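Local coordinates for protein ATP-dependent RNA helicase HrpB (Escherichia coli, PDB 6EUD) that hydrolyses ATP to ADP and phosphate as a DExH-box NTPase of the RNA helicase type, with single-stranded RNA-binding activity, at residues M87-C92 / S472-K477; T305-L310 / P547-L552; P421-M426 / I445-P450; A436-K441 / A492-G497; M452-L457 / F461-P466. All blocks are in the same frame, centred on the assembly; numbering follows the deposited sequence.

Contact 1. Residues M87-C92 / S472-K477; sequences MRAQNC and SQQLLK
Gln474 reaches from helix 466-479 to the tight turn between strands 83-87 and 90-92 and grips the backbone oxygen of Arg88. Its NE2 donates to Arg88 O at 2.9 Å with an N-H...O angle of 153°; the oxygen lies almost in the plane of the amide, whereas the nitrogen stands 26° out of the carbonyl plane. The side chain spans the gap because CG is anti to the backbone N (chi1 -176°) and the chain runs extended beyond it. Gln474 OE1 also comes within 3.2 Å of Arg88 O, two acceptors with no bond between them, but OE1 is hydrogen-bonded by Arg471 NH1, which probably settles how the amide is turned. The solvent side is looser: exposed Ala89 meets Gln474 OE1 with its CB at 4.1 Å and adds little more. With an alanine here, Arg88 O is likely to lose its amide donor and Arg471 NH1 this acceptor. Behind Gln474, Leu475 and Leu476 pack on helix 433-447, while the turn leads into strand 90-92, an outermost strand of the ATP-binding domain's sheet, so the contact ties that sheet's rim to the helices beyond.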
# COMPACT_ATOMS: atom_id res chain seq x y z
N MET A 87 11.44 7.69 24.70
CA MET A 87 11.80 7.05 23.43
C MET A 87 11.45 5.56 23.45
O MET A 87 10.88 5.06 24.42
CB MET A 87 13.29 7.25 23.15
CG MET A 87 13.68 8.67 22.74
SD MET A 87 15.06 9.37 23.67
CE MET A 87 16.28 8.06 23.52
N ARG A 88 11.79 4.85 22.37
CA ARG A 88 11.48 3.43 22.27
C ARG A 88 12.26 2.57 23.27
O ARG A 88 11.80 1.50 23.67
CB ARG A 88 11.75 2.92 20.85
CG ARG A 88 11.29 1.48 20.61
CD ARG A 88 11.19 1.15 19.13
NE ARG A 88 12.45 0.61 18.61
CZ ARG A 88 12.61 0.16 17.37
NH1 ARG A 88 11.59 0.17 16.52
NH2 ARG A 88 13.79 -0.31 16.98
N ALA A 89 13.43 3.04 23.69
CA ALA A 89 14.25 2.27 24.62
C ALA A 89 14.88 3.15 25.68
O ALA A 89 15.95 2.82 26.18
CB ALA A 89 15.34 1.50 23.87
N GLN A 90 14.21 4.25 26.02
CA GLN A 90 14.68 5.14 27.08
C GLN A 90 13.57 6.07 27.60
O GLN A 90 12.78 6.59 26.82
CB GLN A 90 15.86 5.97 26.58
CG GLN A 90 16.37 7.00 27.57
CD GLN A 90 17.76 7.49 27.24
OE1 GLN A 90 18.40 7.01 26.30
NE2 GLN A 90 18.25 8.46 28.02
N ASN A 91 13.52 6.27 28.92
CA ASN A 91 12.58 7.20 29.53
C ASN A 91 13.25 8.21 30.46
O ASN A 91 14.16 7.86 31.22
CB ASN A 91 11.50 6.44 30.29
CG ASN A 91 10.37 5.99 29.39
OD1 ASN A 91 9.28 6.57 29.39
ND2 ASN A 91 10.62 4.94 28.61
N CYS A 92 12.79 9.46 30.40
CA CYS A 92 13.38 10.53 31.20
C CYS A 92 12.29 11.46 31.75
O CYS A 92 12.08 12.55 31.23
CB CYS A 92 14.37 11.32 30.34
SG CYS A 92 15.72 12.15 31.22
N SER A 472 15.93 -6.78 24.44
CA SER A 472 15.39 -8.09 24.81
C SER A 472 14.71 -8.07 26.17
O SER A 472 13.58 -8.56 26.31
CB SER A 472 16.48 -9.16 24.81
OG SER A 472 17.01 -9.31 23.52
N GLN A 473 15.41 -7.51 27.16
CA GLN A 473 14.89 -7.38 28.52
C GLN A 473 13.58 -6.58 28.53
O GLN A 473 12.62 -6.96 29.21
CB GLN A 473 15.92 -6.73 29.44
CG GLN A 473 17.18 -7.55 29.67
CD GLN A 473 18.19 -6.83 30.56
OE1 GLN A 473 18.20 -5.60 30.65
NE2 GLN A 473 19.05 -7.60 31.22
N GLN A 474 13.55 -5.49 27.75
CA GLN A 474 12.34 -4.65 27.62
C GLN A 474 11.15 -5.42 27.01
O GLN A 474 10.01 -5.34 27.49
CB GLN A 474 12.65 -3.40 26.78
CG GLN A 474 11.47 -2.42 26.68
CD GLN A 474 11.72 -1.28 25.70
OE1 GLN A 474 12.52 -1.40 24.78
NE2 GLN A 474 11.02 -0.16 25.91
N LEU A 475 11.42 -6.19 25.97
CA LEU A 475 10.38 -6.98 25.34
C LEU A 475 9.86 -8.09 26.28
O LEU A 475 8.67 -8.33 26.36
CB LEU A 475 10.90 -7.57 24.04
CG LEU A 475 11.02 -6.59 22.87
CD1 LEU A 475 11.58 -7.30 21.65
CD2 LEU A 475 9.68 -5.94 22.52
N LEU A 476 10.76 -8.73 27.01
CA LEU A 476 10.35 -9.77 27.95
C LEU A 476 9.52 -9.18 29.08
O LEU A 476 8.60 -9.85 29.59
CB LEU A 476 11.57 -10.49 28.51
CG LEU A 476 12.23 -11.41 27.47
CD1 LEU A 476 13.58 -11.96 27.95
CD2 LEU A 476 11.28 -12.55 27.06
N LYS A 477 9.80 -7.94 29.45
CA LYS A 477 9.01 -7.28 30.49
C LYS A 477 7.58 -7.11 29.99
O LYS A 477 6.62 -7.52 30.64
CB LYS A 477 9.63 -5.95 30.88
CG LYS A 477 9.07 -5.36 32.14
CD LYS A 477 10.02 -4.32 32.70
CE LYS A 477 9.53 -3.76 34.03
NZ LYS A 477 8.24 -3.05 33.85

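Contact 2. Residues T305-L310 / P547-L552; sequences TGLTRL and PDARIL
At the end of the beta-hairpin made by strands 287-302 and 307-314 of the second helicase domain, Thr305 and Leu307 lean on Pro547, just before strand 548-552, and Ala549 within it. The contact is small and apolar. Leu307 CD1 meets Ala549 CB at 3.9 Å, methyl against methyl, and beside it Thr305 CG2 lies 4.2 Å from Pro547 CA, against the backbone end of the proline. The CA atoms are 6.6 Å apart at Thr305 and Pro547 and 8.9 Å at Leu307 and Ala549, so side chains fill the gap. Strand 548-552 has its own sheet partners: Ala549 makes backbone hydrogen bonds with Gly520 and Met522, and Arg550 with Leu541.

Thr305 serves two purposes. Its OG1 stands between the backbone N and the carbonyl carbon (chi1 64°), from where it accepts from Leu307 N at 3.1 Å with an angle of 151°, an ST turn that bends the chain through Gly306 into the strand. The same hydroxyl is hydrogen-bonded to Gln542 OE1 of strand 534-542, while the methyl faces the proline. A valine in its place would probably leave Leu307 N and Gln542 OE1 without this mate and free the turn to relax. Leu307 also lies on Leu540 of strand 534-542 and on Met519 of a loop, and is buried. The arrangement is consistent with the hairpin between helicase motifs V and VI docking on the OB-fold domain, as in other DEAH/RHA helicases.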
# COMPACT_ATOMS: atom_id res chain seq x y z
N THR A 305 4.81 -8.87 -2.52
CA THR A 305 5.94 -9.52 -1.86
C THR A 305 5.89 -9.39 -0.34
O THR A 305 6.60 -10.09 0.37
CB THR A 305 7.29 -8.95 -2.36
OG1 THR A 305 7.39 -7.57 -1.99
CG2 THR A 305 7.40 -9.08 -3.87
N GLY A 306 5.06 -8.48 0.16
CA GLY A 306 5.08 -8.10 1.56
C GLY A 306 6.37 -7.41 1.98
O GLY A 306 6.63 -7.29 3.17
N LEU A 307 7.18 -6.97 1.01
CA LEU A 307 8.44 -6.32 1.35
C LEU A 307 8.37 -4.81 1.19
O LEU A 307 7.61 -4.29 0.37
CB LEU A 307 9.59 -6.89 0.51
CG LEU A 307 9.90 -8.37 0.75
CD1 LEU A 307 11.12 -8.79 -0.06
CD2 LEU A 307 10.09 -8.69 2.25
N THR A 308 9.13 -4.12 2.01
CA THR A 308 9.30 -2.69 1.85
C THR A 308 10.67 -2.43 1.24
O THR A 308 11.69 -2.94 1.73
CB THR A 308 9.15 -1.95 3.19
OG1 THR A 308 7.87 -2.26 3.75
CG2 THR A 308 9.26 -0.42 2.98
N ARG A 309 10.70 -1.65 0.16
CA ARG A 309 11.96 -1.29 -0.49
C ARG A 309 12.18 0.22 -0.47
O ARG A 309 11.24 0.98 -0.25
CB ARG A 309 11.97 -1.80 -1.93
CG ARG A 309 10.64 -1.60 -2.63
CD ARG A 309 10.72 -2.05 -4.06
NE ARG A 309 9.41 -2.02 -4.70
CZ ARG A 309 9.17 -1.41 -5.86
NH1 ARG A 309 10.15 -0.77 -6.48
NH2 ARG A 309 7.95 -1.43 -6.39
N LEU A 310 13.44 0.62 -0.63
CA LEU A 310 13.78 2.01 -0.90
C LEU A 310 13.80 2.22 -2.40
O LEU A 310 14.63 1.65 -3.09
CB LEU A 310 15.15 2.38 -0.33
CG LEU A 310 15.16 2.61 1.17
CD1 LEU A 310 16.52 3.14 1.62
CD2 LEU A 310 14.04 3.55 1.58
N PRO A 547 9.84 -8.88 -8.49
CA PRO A 547 9.71 -9.72 -7.29
C PRO A 547 10.98 -10.52 -6.96
O PRO A 547 10.91 -11.73 -6.75
CB PRO A 547 8.54 -10.66 -7.63
CG PRO A 547 8.50 -10.69 -9.12
CD PRO A 547 8.90 -9.30 -9.55
N ASP A 548 12.12 -9.83 -6.93
CA ASP A 548 13.41 -10.40 -6.58
C ASP A 548 14.06 -9.56 -5.49
O ASP A 548 14.03 -8.33 -5.54
CB ASP A 548 14.33 -10.47 -7.80
CG ASP A 548 14.13 -11.74 -8.59
OD1 ASP A 548 14.94 -12.67 -8.42
OD2 ASP A 548 13.16 -11.82 -9.38
N ALA A 549 14.65 -10.23 -4.51
CA ALA A 549 15.22 -9.54 -3.36
C ALA A 549 16.53 -10.17 -2.92
O ALA A 549 16.77 -11.36 -3.14
CB ALA A 549 14.23 -9.53 -2.21
N ARG A 550 17.40 -9.37 -2.30
CA ARG A 550 18.61 -9.90 -1.71
C ARG A 550 18.35 -10.36 -0.27
O ARG A 550 17.58 -9.74 0.48
CB ARG A 550 19.72 -8.85 -1.74
CG ARG A 550 21.09 -9.41 -1.43
CD ARG A 550 22.19 -8.39 -1.70
NE ARG A 550 22.23 -7.35 -0.67
CZ ARG A 550 23.36 -6.79 -0.24
NH1 ARG A 550 24.52 -7.16 -0.75
NH2 ARG A 550 23.31 -5.86 0.70
N ILE A 551 18.98 -11.46 0.12
CA ILE A 551 18.84 -11.97 1.47
C ILE A 551 19.87 -11.30 2.37
O ILE A 551 21.07 -11.39 2.11
CB ILE A 551 19.00 -13.50 1.49
CG1 ILE A 551 17.86 -14.14 0.69
CG2 ILE A 551 19.03 -14.03 2.91
CD1 ILE A 551 18.04 -15.63 0.46
N LEU A 552 19.40 -10.61 3.41
CA LEU A 552 20.28 -9.85 4.30
C LEU A 552 20.57 -10.61 5.59
O LEU A 552 21.72 -10.66 6.03
CB LEU A 552 19.67 -8.49 4.62
CG LEU A 552 19.34 -7.53 3.48
CD1 LEU A 552 18.72 -6.28 4.04
CD2 LEU A 552 20.59 -7.19 2.65

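Contact 3. Residues P421-M426 / I445-P450; sequences PRLAAM and ILEEPP
Leu423 lays its two methyls against neighbouring residues at the end of helix 433-447, CD2 on Leu446 and CD1 on the aliphatic part of Glu447. Helices 421-429 and 433-447 follow one another in the chain and belong to what is probably the helical bundle that follows the RecA-like and winged-helix domains in DEAH/RHA helicases. The contact joins the first turn of one to the last turn of the other. Leu423 CD2 touches Leu446 CD1 at 3.7 Å, and Leu446 CB is only slightly farther off; the two leucine side chains meet at a slant. In both, CG is anti to the carbonyl carbon (chi1 -63° in Leu423), which sends the isobutyl groups into the space between the helices.

Glu447 contributes carbon rather than charge. Its chain runs extended past CG and lies across Leu423, while the carboxylate goes on to a salt bridge from OE1 to Arg471 NE. This bridge gives the charge a partner at the margin of the apolar patch and probably limits how far the side chain can swing from the leucine. Glu448, just beyond, leaves helical geometry, and its carbonyl is taken up by Trp468 NE1. On helix 421-429, Leu423 N is bonded to Asp420 OD2 and the leucine side chain also packs on Phe499, so the residue is buried. The closest approach of the whole contact is at Glu447, whose CG lies 3.6 Å from Leu423 CD1.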
# COMPACT_ATOMS: atom_id res chain seq x y z
N PRO A 421 4.26 -6.42 14.20
CA PRO A 421 3.35 -7.57 14.34
C PRO A 421 3.99 -8.94 14.10
O PRO A 421 3.72 -9.84 14.87
CB PRO A 421 2.27 -7.30 13.30
CG PRO A 421 2.21 -5.79 13.26
CD PRO A 421 3.64 -5.34 13.41
N ARG A 422 4.81 -9.08 13.06
CA ARG A 422 5.52 -10.34 12.83
C ARG A 422 6.41 -10.67 14.05
O ARG A 422 6.41 -11.79 14.53
CB ARG A 422 6.35 -10.26 11.54
CG ARG A 422 5.49 -10.07 10.26
CD ARG A 422 6.32 -9.81 8.97
NE ARG A 422 6.35 -11.00 8.14
CZ ARG A 422 5.83 -11.11 6.92
NH1 ARG A 422 5.28 -10.07 6.32
NH2 ARG A 422 5.91 -12.26 6.30
N LEU A 423 7.13 -9.69 14.57
CA LEU A 423 7.99 -9.93 15.72
C LEU A 423 7.17 -10.19 17.00
O LEU A 423 7.53 -11.03 17.83
CB LEU A 423 8.94 -8.75 15.92
CG LEU A 423 9.95 -8.46 14.78
CD1 LEU A 423 10.98 -7.40 15.20
CD2 LEU A 423 10.64 -9.73 14.25
N ALA A 424 6.07 -9.46 17.17
CA ALA A 424 5.17 -9.65 18.30
C ALA A 424 4.57 -11.05 18.28
O ALA A 424 4.46 -11.69 19.32
CB ALA A 424 4.05 -8.61 18.29
N ALA A 425 4.18 -11.51 17.08
CA ALA A 425 3.63 -12.84 16.87
C ALA A 425 4.63 -13.90 17.31
O ALA A 425 4.28 -14.88 17.98
CB ALA A 425 3.26 -13.02 15.40
N MET A 426 5.89 -13.70 16.93
CA MET A 426 6.95 -14.62 17.30
C MET A 426 7.07 -14.73 18.83
O MET A 426 7.11 -15.83 19.38
CB MET A 426 8.27 -14.17 16.68
CG MET A 426 9.44 -15.13 16.87
SD MET A 426 10.87 -14.50 15.94
CE MET A 426 11.03 -12.88 16.71
N ILE A 445 17.40 -8.16 17.37
CA ILE A 445 18.25 -8.20 16.18
C ILE A 445 17.53 -7.70 14.92
O ILE A 445 18.05 -6.83 14.22
CB ILE A 445 18.77 -9.62 15.92
CG1 ILE A 445 19.67 -10.04 17.07
CG2 ILE A 445 19.54 -9.66 14.59
CD1 ILE A 445 20.14 -11.45 16.97
N LEU A 446 16.36 -8.26 14.61
CA LEU A 446 15.64 -7.86 13.40
C LEU A 446 15.20 -6.38 13.40
O LEU A 446 15.10 -5.76 12.35
CB LEU A 446 14.43 -8.79 13.19
CG LEU A 446 14.86 -10.23 12.88
CD1 LEU A 446 13.69 -11.22 12.78
CD2 LEU A 446 15.67 -10.27 11.59
N GLU A 447 14.98 -5.81 14.59
CA GLU A 447 14.70 -4.37 14.74
C GLU A 447 15.92 -3.46 14.50
O GLU A 447 15.79 -2.33 14.05
CB GLU A 447 14.16 -4.08 16.15
CG GLU A 447 12.74 -4.50 16.37
CD GLU A 447 12.23 -4.24 17.79
OE1 GLU A 447 12.98 -3.73 18.68
OE2 GLU A 447 11.05 -4.56 18.02
N GLU A 448 17.10 -3.95 14.88
CA GLU A 448 18.35 -3.20 14.73
C GLU A 448 19.42 -4.15 14.23
O GLU A 448 20.27 -4.59 15.01
CB GLU A 448 18.77 -2.56 16.06
CG GLU A 448 19.29 -1.15 15.89
CD GLU A 448 18.19 -0.18 15.47
OE1 GLU A 448 17.12 -0.19 16.12
OE2 GLU A 448 18.39 0.56 14.48
N PRO A 449 19.36 -4.49 12.93
CA PRO A 449 20.23 -5.48 12.29
C PRO A 449 21.71 -5.11 12.43
O PRO A 449 22.02 -3.93 12.50
CB PRO A 449 19.79 -5.43 10.81
CG PRO A 449 18.41 -4.85 10.83
CD PRO A 449 18.41 -3.88 11.97
N PRO A 450 22.60 -6.12 12.44
CA PRO A 450 24.04 -5.87 12.42
C PRO A 450 24.39 -4.98 11.24
O PRO A 450 23.67 -4.97 10.23
CB PRO A 450 24.64 -7.26 12.23
CG PRO A 450 23.58 -8.21 12.56
CD PRO A 450 22.28 -7.54 12.26

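Contact 4. Residues A436-K441 / A492-G497; sequences AATAAK and APLLAG
The apolar packing is carried by one methyl: Leu494 CD1, from helix 491-498, sits over the backbone and short side chains of Thr438 and Ala439 on helix 433-447. This CD1 lies 3.9 Å from Ala439 N, 4.0 Å from Thr438 CG2 and 4.1 Å from Ala439 CB. With alanine on this face the leucine can come right down on the helix, and the CA atoms of Ala439 and Leu494 are 6.8 Å apart.

The polar bonds are made by Thr438 OG1, away from Leu494. The threonine's chi1 of -55° turns CG2 to the leucine and leaves OG1 to Asp434 O, one turn back, and to Asp487 N. The hydroxyl of this buried threonine is thus satisfied away from the apolar interface.

Neighbouring residues add to the packing: Met426 and Ser429 of helix 421-429 also touch Leu494, and Leu427 of the same helix touches Ala439. The arrangement is one of close helix-helix packing, with a leucine from one helix set over small residues of another, in what is probably the helical bundle known from DEAH/RHA helicases.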
# COMPACT_ATOMS: atom_id res chain seq x y z
N ALA A 436 10.84 -17.94 24.93
CA ALA A 436 10.60 -16.51 25.05
C ALA A 436 11.90 -15.71 24.91
O ALA A 436 11.97 -14.79 24.07
CB ALA A 436 9.92 -16.19 26.36
N ALA A 437 12.91 -16.04 25.71
CA ALA A 437 14.19 -15.34 25.68
C ALA A 437 14.83 -15.43 24.28
O ALA A 437 15.45 -14.48 23.80
CB ALA A 437 15.14 -15.89 26.73
N THR A 438 14.67 -16.58 23.63
CA THR A 438 15.17 -16.75 22.27
C THR A 438 14.46 -15.79 21.31
O THR A 438 15.11 -15.08 20.54
CB THR A 438 15.00 -18.21 21.79
OG1 THR A 438 15.63 -19.10 22.72
CG2 THR A 438 15.62 -18.39 20.41
N ALA A 439 13.13 -15.77 21.37
CA ALA A 439 12.34 -14.87 20.55
C ALA A 439 12.71 -13.40 20.77
O ALA A 439 12.75 -12.62 19.81
CB ALA A 439 10.83 -15.09 20.81
N ALA A 440 13.00 -13.01 22.00
CA ALA A 440 13.24 -11.60 22.34
C ALA A 440 14.54 -11.11 21.73
O ALA A 440 14.63 -9.97 21.25
CB ALA A 440 13.26 -11.41 23.86
N LYS A 441 15.55 -11.97 21.77
CA LYS A 441 16.83 -11.65 21.18
C LYS A 441 16.72 -11.56 19.66
O LYS A 441 17.21 -10.61 19.04
CB LYS A 441 17.88 -12.70 21.57
CG LYS A 441 19.21 -12.46 20.88
CD LYS A 441 20.38 -12.61 21.82
CE LYS A 441 21.60 -11.98 21.19
NZ LYS A 441 22.79 -12.13 22.05
N ALA A 492 14.50 -21.64 14.83
CA ALA A 492 13.81 -22.01 13.58
C ALA A 492 12.29 -22.12 13.72
O ALA A 492 11.58 -21.54 12.92
CB ALA A 492 14.39 -23.30 12.99
N PRO A 493 11.77 -22.87 14.71
CA PRO A 493 10.30 -22.90 14.75
C PRO A 493 9.64 -21.56 15.11
O PRO A 493 8.56 -21.26 14.60
CB PRO A 493 10.01 -23.96 15.81
CG PRO A 493 11.26 -24.02 16.65
CD PRO A 493 12.39 -23.73 15.73
N LEU A 494 10.29 -20.74 15.94
CA LEU A 494 9.80 -19.37 16.20
C LEU A 494 9.75 -18.51 14.94
O LEU A 494 8.77 -17.80 14.68
CB LEU A 494 10.69 -18.70 17.25
CG LEU A 494 10.61 -19.31 18.65
CD1 LEU A 494 11.78 -18.83 19.46
CD2 LEU A 494 9.30 -18.92 19.31
N LEU A 495 10.81 -18.57 14.15
CA LEU A 495 10.86 -17.86 12.89
C LEU A 495 9.82 -18.38 11.90
O LEU A 495 9.15 -17.60 11.22
CB LEU A 495 12.24 -17.98 12.26
CG LEU A 495 13.33 -16.99 12.58
CD1 LEU A 495 14.43 -17.13 11.53
CD2 LEU A 495 12.81 -15.56 12.65
N ALA A 496 9.75 -19.71 11.80
CA ALA A 496 8.82 -20.39 10.89
C ALA A 496 7.40 -19.85 11.00
O ALA A 496 6.73 -19.68 9.99
CB ALA A 496 8.83 -21.90 11.15
N GLY A 497 6.95 -19.57 12.22
CA GLY A 497 5.61 -19.05 12.44
C GLY A 497 5.41 -17.65 11.87
O GLY A 497 4.47 -17.40 11.12

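Contact 5. Residues M452-L457 / F461-P466; sequences MGNSDL and FSRNQP
Leu457 O receives Phe461 N at 3.0 Å with an N-H...O angle of 158°, the i to i+4 bond of the short helix 457-462. Phe461 CB also lies 3.4 Å from this oxygen of Leu457. In Phe461, CG is anti to the backbone N (chi1 -176°), which carries the ring off from the 452-457 segment to lie on Thr438 and Ile442 of helix 433-447 and on Ile491. Leu457, on its own side of the turn, packs on Ile442, Ile445 and Leu495, so both side chains are buried between the helices.

The loop that precedes it is set up to start the helix. Asp456 is the N-cap, its OD1 capping Gly458 N, and Asn454 OD1 takes a weak bond from Asp456 N at 3.4 Å. Backbone hydrogen bonds of Ser455 and Leu457 with Ala554 fasten the same loop to the edge strand 554-556 of the sheet that is probably the OB fold, while the helix belongs to what is probably the helical bundle. At the outer, solvent-facing end, Asn454 ND2 approaches the edge of the Arg463 guanidinium, near its plane, at 4.2 Å from NH2; both are donors, and they merely lie side by side. Ser462 OG is hydrogen-bonded to Val459 O at the end of the helix.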
# COMPACT_ATOMS: atom_id res chain seq x y z
N MET A 452 27.52 -5.08 9.77
CA MET A 452 28.52 -5.73 8.93
C MET A 452 27.78 -6.48 7.81
O MET A 452 26.55 -6.45 7.73
CB MET A 452 29.40 -6.69 9.73
CG MET A 452 30.14 -6.07 10.91
SD MET A 452 31.15 -4.61 10.52
CE MET A 452 32.18 -5.20 9.17
N GLY A 453 28.53 -7.15 6.94
CA GLY A 453 27.91 -7.82 5.81
C GLY A 453 27.72 -9.31 6.03
O GLY A 453 28.01 -10.11 5.14
N ASN A 454 27.21 -9.68 7.20
CA ASN A 454 27.05 -11.09 7.54
C ASN A 454 25.59 -11.54 7.47
O ASN A 454 24.70 -10.93 8.07
CB ASN A 454 27.62 -11.38 8.92
CG ASN A 454 27.95 -12.84 9.11
OD1 ASN A 454 27.40 -13.71 8.43
ND2 ASN A 454 28.83 -13.12 10.05
N SER A 455 25.35 -12.62 6.74
CA SER A 455 23.98 -13.00 6.40
C SER A 455 23.38 -14.01 7.37
O SER A 455 22.15 -14.15 7.43
CB SER A 455 23.90 -13.56 4.98
OG SER A 455 24.46 -14.86 4.93
N ASP A 456 24.22 -14.72 8.11
CA ASP A 456 23.74 -15.72 9.05
C ASP A 456 23.13 -15.06 10.31
O ASP A 456 23.82 -14.36 11.07
CB ASP A 456 24.86 -16.69 9.42
CG ASP A 456 24.37 -17.85 10.26
OD1 ASP A 456 23.13 -18.00 10.40
OD2 ASP A 456 25.21 -18.63 10.76
N LEU A 457 21.84 -15.29 10.52
CA LEU A 457 21.13 -14.78 11.70
C LEU A 457 21.59 -15.50 12.98
O LEU A 457 21.51 -14.95 14.08
CB LEU A 457 19.62 -14.93 11.52
CG LEU A 457 18.73 -14.59 12.71
CD1 LEU A 457 18.76 -13.11 13.05
CD2 LEU A 457 17.31 -15.07 12.48
N PHE A 461 22.79 -13.79 16.54
CA PHE A 461 22.18 -14.35 17.74
C PHE A 461 23.21 -14.71 18.81
O PHE A 461 22.98 -14.48 19.98
CB PHE A 461 21.36 -15.60 17.39
CG PHE A 461 20.61 -16.20 18.55
CD1 PHE A 461 21.18 -17.21 19.32
CD2 PHE A 461 19.32 -15.77 18.85
CE1 PHE A 461 20.48 -17.77 20.38
CE2 PHE A 461 18.62 -16.32 19.91
CZ PHE A 461 19.21 -17.32 20.68
N SER A 462 24.34 -15.26 18.38
CA SER A 462 25.37 -15.68 19.32
C SER A 462 26.15 -14.48 19.86
O SER A 462 26.88 -14.62 20.82
CB SER A 462 26.35 -16.64 18.65
OG SER A 462 27.24 -15.90 17.83
N ARG A 463 26.01 -13.31 19.23
CA ARG A 463 26.71 -12.13 19.73
C ARG A 463 25.97 -11.60 20.92
O ARG A 463 24.75 -11.66 20.95
CB ARG A 463 26.84 -11.05 18.67
CG ARG A 463 27.45 -11.54 17.40
CD ARG A 463 27.88 -10.37 16.56
NE ARG A 463 28.38 -10.81 15.27
CZ ARG A 463 29.57 -11.35 15.08
NH1 ARG A 463 30.41 -11.52 16.10
NH2 ARG A 463 29.94 -11.71 13.86
N ASN A 464 26.68 -11.08 21.91
CA ASN A 464 25.99 -10.64 23.10
C ASN A 464 26.10 -9.12 23.18
O ASN A 464 26.62 -8.55 24.12
CB ASN A 464 26.57 -11.36 24.33
CG ASN A 464 25.75 -11.15 25.55
OD1 ASN A 464 24.72 -10.51 25.46
ND2 ASN A 464 26.18 -11.67 26.69
N GLN A 465 25.64 -8.47 22.11
CA GLN A 465 25.66 -7.02 22.02
C GLN A 465 24.74 -6.41 23.08
O GLN A 465 23.59 -6.82 23.22
CB GLN A 465 25.25 -6.58 20.62
CG GLN A 465 24.82 -5.15 20.49
CD GLN A 465 24.42 -4.81 19.06
OE1 GLN A 465 24.84 -5.47 18.10
NE2 GLN A 465 23.59 -3.80 18.92
N PRO A 466 25.25 -5.44 23.85
CA PRO A 466 24.55 -4.85 24.99
C PRO A 466 23.25 -4.12 24.63
O PRO A 466 22.32 -4.18 25.43
CB PRO A 466 25.58 -3.88 25.57
CG PRO A 466 26.59 -3.69 24.49
CD PRO A 466 26.64 -4.96 23.75

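In the fold
Contacts 3 and 4 share helix 433-447 and sit with centres about 10 Å apart; Met426 of the first touches Leu494 and Leu495 of the second. Contact 5 lies about 14 Å from contact 3 and 15 Å from contact 4, centre to centre, and joins them through Ile445, Leu495 and Thr438. Contact 1 comes from the ATP-binding domain and touches contact 3 through a long, weak ion pair, Arg88 NH2 to Glu448 OE1 at 3.4 Å. Contact 2, about 16 Å from contact 3 between centres, touches contact 5 where Leu552 meets Ser455. All lie away from the predicted ATP site and DEFH box; contacts 1 and 2 link the helicase domains to the rest, while 3 and 4 pack within what is probably the helical bundle.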